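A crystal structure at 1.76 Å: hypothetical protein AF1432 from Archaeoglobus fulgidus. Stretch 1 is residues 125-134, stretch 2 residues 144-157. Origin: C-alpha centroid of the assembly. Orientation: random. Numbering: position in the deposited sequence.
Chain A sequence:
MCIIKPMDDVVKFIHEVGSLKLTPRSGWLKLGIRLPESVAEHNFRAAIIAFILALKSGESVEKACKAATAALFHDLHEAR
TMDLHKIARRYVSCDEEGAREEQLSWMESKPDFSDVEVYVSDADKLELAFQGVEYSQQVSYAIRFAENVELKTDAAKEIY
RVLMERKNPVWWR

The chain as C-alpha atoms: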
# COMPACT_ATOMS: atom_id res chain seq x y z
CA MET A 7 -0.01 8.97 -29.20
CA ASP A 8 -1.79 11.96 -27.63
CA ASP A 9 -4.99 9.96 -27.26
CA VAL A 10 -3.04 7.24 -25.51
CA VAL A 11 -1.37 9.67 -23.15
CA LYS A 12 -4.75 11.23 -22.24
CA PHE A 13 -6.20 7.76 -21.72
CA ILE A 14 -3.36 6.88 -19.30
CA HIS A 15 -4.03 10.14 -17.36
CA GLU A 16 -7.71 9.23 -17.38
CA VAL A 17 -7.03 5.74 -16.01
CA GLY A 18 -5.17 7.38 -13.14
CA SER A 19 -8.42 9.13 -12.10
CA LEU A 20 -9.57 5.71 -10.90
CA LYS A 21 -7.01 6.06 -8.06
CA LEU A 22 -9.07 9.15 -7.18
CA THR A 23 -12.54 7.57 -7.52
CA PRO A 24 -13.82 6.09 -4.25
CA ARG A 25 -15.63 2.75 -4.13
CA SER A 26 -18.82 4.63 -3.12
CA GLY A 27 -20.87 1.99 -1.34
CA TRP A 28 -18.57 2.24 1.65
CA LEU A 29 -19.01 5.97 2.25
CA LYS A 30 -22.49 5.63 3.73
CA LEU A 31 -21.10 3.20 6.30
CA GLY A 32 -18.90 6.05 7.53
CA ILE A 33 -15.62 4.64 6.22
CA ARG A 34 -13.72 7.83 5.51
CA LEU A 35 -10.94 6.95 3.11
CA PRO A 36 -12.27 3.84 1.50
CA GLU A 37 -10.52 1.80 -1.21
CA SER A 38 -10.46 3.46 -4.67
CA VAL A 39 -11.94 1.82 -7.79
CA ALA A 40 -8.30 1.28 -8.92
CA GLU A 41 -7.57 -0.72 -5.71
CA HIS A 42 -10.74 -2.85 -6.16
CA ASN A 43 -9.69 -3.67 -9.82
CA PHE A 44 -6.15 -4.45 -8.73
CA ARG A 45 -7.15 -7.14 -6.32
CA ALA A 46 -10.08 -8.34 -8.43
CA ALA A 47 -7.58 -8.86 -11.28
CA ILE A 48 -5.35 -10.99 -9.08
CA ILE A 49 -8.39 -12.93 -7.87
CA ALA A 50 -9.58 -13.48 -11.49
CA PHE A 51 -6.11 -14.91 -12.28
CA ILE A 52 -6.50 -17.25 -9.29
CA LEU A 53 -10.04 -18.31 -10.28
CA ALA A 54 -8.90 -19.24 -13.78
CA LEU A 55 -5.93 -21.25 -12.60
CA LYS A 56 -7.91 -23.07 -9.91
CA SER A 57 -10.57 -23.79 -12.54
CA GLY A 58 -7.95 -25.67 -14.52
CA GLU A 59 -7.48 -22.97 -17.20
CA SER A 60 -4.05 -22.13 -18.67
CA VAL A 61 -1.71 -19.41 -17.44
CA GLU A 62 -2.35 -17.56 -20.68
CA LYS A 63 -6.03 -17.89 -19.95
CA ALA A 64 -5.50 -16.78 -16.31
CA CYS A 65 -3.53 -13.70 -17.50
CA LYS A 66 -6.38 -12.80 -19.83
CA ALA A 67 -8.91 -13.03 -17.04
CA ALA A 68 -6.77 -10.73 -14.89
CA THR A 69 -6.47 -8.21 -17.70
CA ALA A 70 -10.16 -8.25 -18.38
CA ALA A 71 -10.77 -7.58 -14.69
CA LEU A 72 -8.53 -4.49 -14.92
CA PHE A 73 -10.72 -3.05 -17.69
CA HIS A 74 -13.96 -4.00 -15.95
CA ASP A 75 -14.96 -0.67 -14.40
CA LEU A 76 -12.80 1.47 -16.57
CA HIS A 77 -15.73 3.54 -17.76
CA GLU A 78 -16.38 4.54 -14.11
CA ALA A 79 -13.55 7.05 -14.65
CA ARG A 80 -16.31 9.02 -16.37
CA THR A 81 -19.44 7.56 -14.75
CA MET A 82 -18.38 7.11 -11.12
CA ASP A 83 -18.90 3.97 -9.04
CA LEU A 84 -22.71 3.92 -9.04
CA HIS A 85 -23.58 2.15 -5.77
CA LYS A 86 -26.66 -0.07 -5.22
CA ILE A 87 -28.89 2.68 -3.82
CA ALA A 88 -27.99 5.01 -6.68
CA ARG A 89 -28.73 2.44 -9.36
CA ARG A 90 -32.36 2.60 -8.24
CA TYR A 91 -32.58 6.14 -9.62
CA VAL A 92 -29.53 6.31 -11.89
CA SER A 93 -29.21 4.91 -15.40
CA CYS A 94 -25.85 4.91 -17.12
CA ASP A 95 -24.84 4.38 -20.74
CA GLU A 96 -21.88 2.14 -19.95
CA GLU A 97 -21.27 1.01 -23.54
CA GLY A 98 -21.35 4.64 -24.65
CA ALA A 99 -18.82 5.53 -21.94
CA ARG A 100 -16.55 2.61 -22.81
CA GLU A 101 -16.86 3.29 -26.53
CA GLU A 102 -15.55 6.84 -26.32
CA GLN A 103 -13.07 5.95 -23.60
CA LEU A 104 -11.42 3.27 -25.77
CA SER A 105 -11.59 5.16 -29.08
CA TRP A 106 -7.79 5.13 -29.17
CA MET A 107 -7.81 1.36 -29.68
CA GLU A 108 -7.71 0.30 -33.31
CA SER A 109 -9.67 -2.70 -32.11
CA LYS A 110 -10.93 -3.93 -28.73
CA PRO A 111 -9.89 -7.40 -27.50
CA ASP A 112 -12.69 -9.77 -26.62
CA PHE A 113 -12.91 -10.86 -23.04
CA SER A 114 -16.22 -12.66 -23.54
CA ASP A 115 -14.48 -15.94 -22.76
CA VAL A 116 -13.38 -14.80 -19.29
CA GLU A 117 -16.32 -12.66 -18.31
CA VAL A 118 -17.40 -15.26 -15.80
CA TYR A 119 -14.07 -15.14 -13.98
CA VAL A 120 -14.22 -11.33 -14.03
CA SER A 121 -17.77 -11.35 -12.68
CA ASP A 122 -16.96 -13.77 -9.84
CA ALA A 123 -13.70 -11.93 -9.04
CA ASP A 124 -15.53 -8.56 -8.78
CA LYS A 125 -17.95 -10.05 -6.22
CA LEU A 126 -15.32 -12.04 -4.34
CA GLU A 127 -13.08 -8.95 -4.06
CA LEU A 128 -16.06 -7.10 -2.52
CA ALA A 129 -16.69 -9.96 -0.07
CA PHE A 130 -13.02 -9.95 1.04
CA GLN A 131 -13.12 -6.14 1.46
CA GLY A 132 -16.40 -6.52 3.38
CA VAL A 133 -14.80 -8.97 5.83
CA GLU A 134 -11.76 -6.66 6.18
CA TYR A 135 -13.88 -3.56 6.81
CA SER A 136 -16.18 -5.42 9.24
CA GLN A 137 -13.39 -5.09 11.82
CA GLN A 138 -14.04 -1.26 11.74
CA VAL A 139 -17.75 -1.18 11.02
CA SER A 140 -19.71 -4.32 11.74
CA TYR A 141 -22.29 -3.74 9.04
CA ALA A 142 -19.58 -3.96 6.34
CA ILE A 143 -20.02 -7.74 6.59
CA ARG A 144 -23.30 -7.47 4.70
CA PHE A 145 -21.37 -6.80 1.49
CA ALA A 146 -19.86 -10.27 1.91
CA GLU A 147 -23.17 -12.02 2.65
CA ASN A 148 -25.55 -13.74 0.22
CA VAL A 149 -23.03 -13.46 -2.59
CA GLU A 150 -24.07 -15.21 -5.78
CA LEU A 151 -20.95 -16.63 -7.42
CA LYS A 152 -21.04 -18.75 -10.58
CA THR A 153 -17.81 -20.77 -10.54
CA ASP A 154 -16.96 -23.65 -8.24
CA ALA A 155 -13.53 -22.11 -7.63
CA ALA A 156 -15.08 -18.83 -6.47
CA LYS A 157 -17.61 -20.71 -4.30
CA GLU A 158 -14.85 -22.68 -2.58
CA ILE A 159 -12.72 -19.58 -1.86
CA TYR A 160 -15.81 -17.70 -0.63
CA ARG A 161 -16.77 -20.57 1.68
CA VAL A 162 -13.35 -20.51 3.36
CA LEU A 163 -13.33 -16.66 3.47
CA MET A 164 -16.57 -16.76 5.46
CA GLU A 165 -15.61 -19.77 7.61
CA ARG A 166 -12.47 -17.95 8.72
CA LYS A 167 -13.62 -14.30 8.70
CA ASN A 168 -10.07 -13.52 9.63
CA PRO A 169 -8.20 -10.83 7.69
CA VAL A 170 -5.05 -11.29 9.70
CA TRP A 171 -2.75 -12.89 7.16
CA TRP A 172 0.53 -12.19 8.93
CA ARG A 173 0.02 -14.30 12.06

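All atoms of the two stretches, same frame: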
# COMPACT_ATOMS: atom_id res chain seq x y z
N LYS A 125 -17.18 -9.74 -7.45
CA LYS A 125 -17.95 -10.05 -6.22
C LYS A 125 -17.11 -10.63 -5.08
O LYS A 125 -17.34 -10.34 -3.90
CB LYS A 125 -19.07 -11.04 -6.56
CG LYS A 125 -20.06 -10.49 -7.56
CD LYS A 125 -21.13 -11.56 -7.78
CE LYS A 125 -21.77 -11.48 -9.15
NZ LYS A 125 -22.38 -12.84 -9.41
N LEU A 126 -16.15 -11.49 -5.38
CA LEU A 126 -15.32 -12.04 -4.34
C LEU A 126 -14.45 -10.94 -3.73
O LEU A 126 -14.19 -10.97 -2.52
CB LEU A 126 -14.36 -13.13 -4.85
CG LEU A 126 -14.66 -14.60 -4.59
CD1 LEU A 126 -13.39 -15.40 -4.95
CD2 LEU A 126 -15.03 -14.87 -3.11
N GLU A 127 -13.93 -10.04 -4.57
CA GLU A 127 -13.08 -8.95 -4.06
C GLU A 127 -13.91 -8.14 -3.03
O GLU A 127 -13.41 -7.76 -1.92
CB GLU A 127 -12.62 -8.05 -5.20
CG GLU A 127 -11.35 -7.21 -4.88
CD GLU A 127 -11.58 -6.08 -3.86
OE1 GLU A 127 -12.61 -5.36 -3.96
OE2 GLU A 127 -10.70 -5.91 -2.98
N LEU A 128 -15.14 -7.83 -3.41
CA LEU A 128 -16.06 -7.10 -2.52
C LEU A 128 -16.27 -7.86 -1.22
O LEU A 128 -16.23 -7.25 -0.13
CB LEU A 128 -17.41 -6.88 -3.22
CG LEU A 128 -18.55 -6.28 -2.38
CD1 LEU A 128 -18.23 -4.83 -1.96
CD2 LEU A 128 -19.76 -6.28 -3.23
N ALA A 129 -16.50 -9.17 -1.29
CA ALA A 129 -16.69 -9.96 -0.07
C ALA A 129 -15.43 -9.90 0.82
O ALA A 129 -15.52 -9.75 2.03
CB ALA A 129 -17.05 -11.45 -0.40
N PHE A 130 -14.24 -10.04 0.22
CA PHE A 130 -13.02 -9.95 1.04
C PHE A 130 -12.91 -8.55 1.71
O PHE A 130 -12.55 -8.46 2.89
CB PHE A 130 -11.75 -10.14 0.17
CG PHE A 130 -11.28 -11.56 0.12
CD1 PHE A 130 -11.90 -12.47 -0.75
CD2 PHE A 130 -10.25 -11.99 0.93
CE1 PHE A 130 -11.44 -13.82 -0.80
CE2 PHE A 130 -9.79 -13.29 0.91
CZ PHE A 130 -10.39 -14.23 0.03
N GLN A 131 -13.24 -7.51 0.95
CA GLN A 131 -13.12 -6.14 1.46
C GLN A 131 -14.20 -5.91 2.54
O GLN A 131 -13.99 -5.15 3.50
CB GLN A 131 -13.25 -5.11 0.34
CG GLN A 131 -12.97 -3.66 0.81
CD GLN A 131 -11.58 -3.46 1.43
OE1 GLN A 131 -10.57 -3.40 0.71
NE2 GLN A 131 -11.52 -3.35 2.77
N GLY A 132 -15.32 -6.60 2.38
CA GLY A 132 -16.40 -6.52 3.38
C GLY A 132 -15.96 -7.13 4.71
O GLY A 132 -16.20 -6.57 5.80
N VAL A 133 -15.31 -8.30 4.64
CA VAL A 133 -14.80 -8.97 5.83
C VAL A 133 -13.72 -8.10 6.46
O VAL A 133 -13.68 -7.98 7.69
CB VAL A 133 -14.21 -10.35 5.48
CG1 VAL A 133 -13.40 -10.93 6.64
CG2 VAL A 133 -15.38 -11.32 5.19
N GLU A 134 -12.85 -7.51 5.64
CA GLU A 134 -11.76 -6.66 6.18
C GLU A 134 -12.33 -5.41 6.85
O GLU A 134 -11.88 -5.02 7.94
CB GLU A 134 -10.80 -6.26 5.04
CG GLU A 134 -10.02 -7.49 4.59
CD GLU A 134 -9.55 -7.46 3.13
OE1 GLU A 134 -8.94 -8.48 2.72
OE2 GLU A 134 -9.77 -6.45 2.42
N ARG A 144 -22.16 -7.19 5.56
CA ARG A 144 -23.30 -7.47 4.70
C ARG A 144 -22.88 -7.53 3.24
O ARG A 144 -23.53 -8.21 2.43
CB ARG A 144 -24.40 -6.41 4.84
CG ARG A 144 -25.11 -6.37 6.18
CD ARG A 144 -25.62 -7.74 6.60
NE ARG A 144 -26.60 -7.68 7.68
CZ ARG A 144 -26.41 -7.07 8.85
NH1 ARG A 144 -25.25 -6.45 9.12
NH2 ARG A 144 -27.39 -7.06 9.76
N PHE A 145 -21.84 -6.78 2.88
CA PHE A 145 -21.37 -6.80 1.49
C PHE A 145 -20.72 -8.15 1.15
O PHE A 145 -20.43 -8.42 -0.02
CB PHE A 145 -20.35 -5.66 1.23
CG PHE A 145 -20.95 -4.26 1.20
CD1 PHE A 145 -21.29 -3.65 -0.02
CD2 PHE A 145 -21.12 -3.53 2.37
CE1 PHE A 145 -21.76 -2.33 -0.07
CE2 PHE A 145 -21.59 -2.21 2.34
CZ PHE A 145 -21.91 -1.61 1.12
N ALA A 146 -20.45 -8.97 2.15
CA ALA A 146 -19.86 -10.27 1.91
C ALA A 146 -20.89 -11.39 2.08
O ALA A 146 -20.54 -12.55 1.94
CB ALA A 146 -18.71 -10.52 2.86
N GLU A 147 -22.12 -11.04 2.43
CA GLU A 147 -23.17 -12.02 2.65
C GLU A 147 -24.09 -12.19 1.45
O GLU A 147 -24.31 -11.26 0.68
CB GLU A 147 -24.01 -11.64 3.91
CG GLU A 147 -23.18 -11.75 5.20
CD GLU A 147 -23.88 -11.30 6.49
OE1 GLU A 147 -24.85 -10.53 6.40
OE2 GLU A 147 -23.43 -11.71 7.60
N ASN A 148 -24.63 -13.40 1.31
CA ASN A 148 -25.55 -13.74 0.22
C ASN A 148 -24.95 -13.38 -1.14
O ASN A 148 -25.61 -12.75 -1.99
CB ASN A 148 -26.87 -12.99 0.40
CG ASN A 148 -27.38 -13.03 1.84
OD1 ASN A 148 -27.48 -14.09 2.46
ND2 ASN A 148 -27.70 -11.84 2.38
N VAL A 149 -23.70 -13.77 -1.34
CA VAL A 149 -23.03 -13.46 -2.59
C VAL A 149 -23.29 -14.59 -3.55
O VAL A 149 -23.08 -15.75 -3.21
CB VAL A 149 -21.52 -13.29 -2.39
CG1 VAL A 149 -20.82 -13.14 -3.75
CG2 VAL A 149 -21.26 -12.07 -1.55
N GLU A 150 -23.76 -14.23 -4.74
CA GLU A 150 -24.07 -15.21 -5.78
C GLU A 150 -22.88 -15.33 -6.72
O GLU A 150 -22.67 -14.47 -7.57
CB GLU A 150 -25.29 -14.75 -6.57
CG GLU A 150 -26.51 -14.35 -5.75
CD GLU A 150 -27.12 -15.52 -4.96
OE1 GLU A 150 -28.35 -15.49 -4.72
OE2 GLU A 150 -26.37 -16.44 -4.57
N LEU A 151 -22.10 -16.39 -6.57
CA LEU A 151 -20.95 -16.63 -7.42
C LEU A 151 -21.36 -17.71 -8.40
O LEU A 151 -22.26 -18.49 -8.09
CB LEU A 151 -19.77 -17.10 -6.58
CG LEU A 151 -19.31 -16.03 -5.57
CD1 LEU A 151 -18.39 -16.65 -4.53
CD2 LEU A 151 -18.62 -14.87 -6.31
N LYS A 152 -20.71 -17.76 -9.56
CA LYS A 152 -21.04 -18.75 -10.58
C LYS A 152 -20.08 -19.92 -10.64
O LYS A 152 -20.52 -21.06 -10.86
CB LYS A 152 -21.08 -18.10 -11.96
CG LYS A 152 -22.00 -16.90 -12.14
CD LYS A 152 -21.76 -16.30 -13.54
CE LYS A 152 -22.17 -14.83 -13.66
NZ LYS A 152 -21.49 -14.14 -14.83
N THR A 153 -18.79 -19.68 -10.44
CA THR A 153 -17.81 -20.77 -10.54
C THR A 153 -17.56 -21.55 -9.26
O THR A 153 -17.69 -21.01 -8.16
CB THR A 153 -16.45 -20.29 -11.08
OG1 THR A 153 -15.75 -19.53 -10.07
CG2 THR A 153 -16.66 -19.42 -12.30
N ASP A 154 -17.22 -22.83 -9.40
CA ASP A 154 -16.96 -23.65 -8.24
C ASP A 154 -15.72 -23.16 -7.50
O ASP A 154 -15.61 -23.31 -6.29
CB ASP A 154 -16.72 -25.11 -8.64
CG ASP A 154 -18.02 -25.83 -9.04
OD1 ASP A 154 -19.14 -25.31 -8.81
OD2 ASP A 154 -17.88 -26.95 -9.60
N ALA A 155 -14.76 -22.61 -8.25
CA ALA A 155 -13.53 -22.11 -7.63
C ALA A 155 -13.85 -20.91 -6.73
O ALA A 155 -13.33 -20.80 -5.62
CB ALA A 155 -12.54 -21.69 -8.71
N ALA A 156 -14.70 -20.02 -7.22
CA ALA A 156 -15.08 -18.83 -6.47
C ALA A 156 -15.89 -19.28 -5.24
O ALA A 156 -15.69 -18.79 -4.13
CB ALA A 156 -15.90 -17.88 -7.35
N LYS A 157 -16.80 -20.24 -5.42
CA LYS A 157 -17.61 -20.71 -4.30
C LYS A 157 -16.75 -21.32 -3.19
O LYS A 157 -17.01 -21.12 -2.01
CB LYS A 157 -18.66 -21.73 -4.79
CG LYS A 157 -19.83 -21.08 -5.51
CD LYS A 157 -20.75 -22.15 -6.13
CE LYS A 157 -21.88 -21.52 -6.94
NZ LYS A 157 -22.67 -22.57 -7.70

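How does stretch 2 first meet the helix of stretch 1? It arrives in a 3-10 segment whose Phe145 points its CA-to-CB bond toward the helix while the ring leads away. The ring still meets Leu128, CD1 of Phe145 lying 3.8 Å from CD1 of Leu128. The backbone takes part as well, for Phe145 O sits 3.7 Å from Leu128 CG. Gly132 lies alongside and has no side chain; a CB there would point toward stretch 2 and come within 3.4 Å of Ala146 N, so the bare backbone leaves room for the close approach.

Why can the two backbones come so near at Ala146? Both partners are small: the CA atoms of Ala146 and Ala129 are 3.8 Å apart, and so are their CB atoms. Ala146 CB also packs 3.4 Å from Ala129 O and 4.1 Å from Val133 CG2, so this buried methyl fills the space beside the helix backbone.

What carries the contact on as stretch 2 becomes a loop? After Glu147 and Asn148, which do not touch the helix, Val149 turns back toward it, with CG1 3.9 Å from Lys125 CB and CG2 4.4 Å from Ala129 CB. Lys125, extended beyond its m chi1, then reaches Glu150: NZ donates a very short 2.5 Å hydrogen bond to Glu150 O. The lysine thus serves twice, its aliphatic base packing against apolar neighbours and its amine meeting a backbone carbonyl.

How is the far end closed? Leu151 CD2 lies 3.9 Å from Lys125 CB, and Leu151 CD1 lies 4.1 Å from Leu126 CD2. Thr153 then caps the next helix, its OG1 accepting from Ala156 N at 3.1 Å. On that first turn, buried Ala156 offers a compact surface to Leu126, whose CD1 is 4.3 Å from Ala156 CB. Altogether the stretches bury 520 Å², mostly through apolar packing.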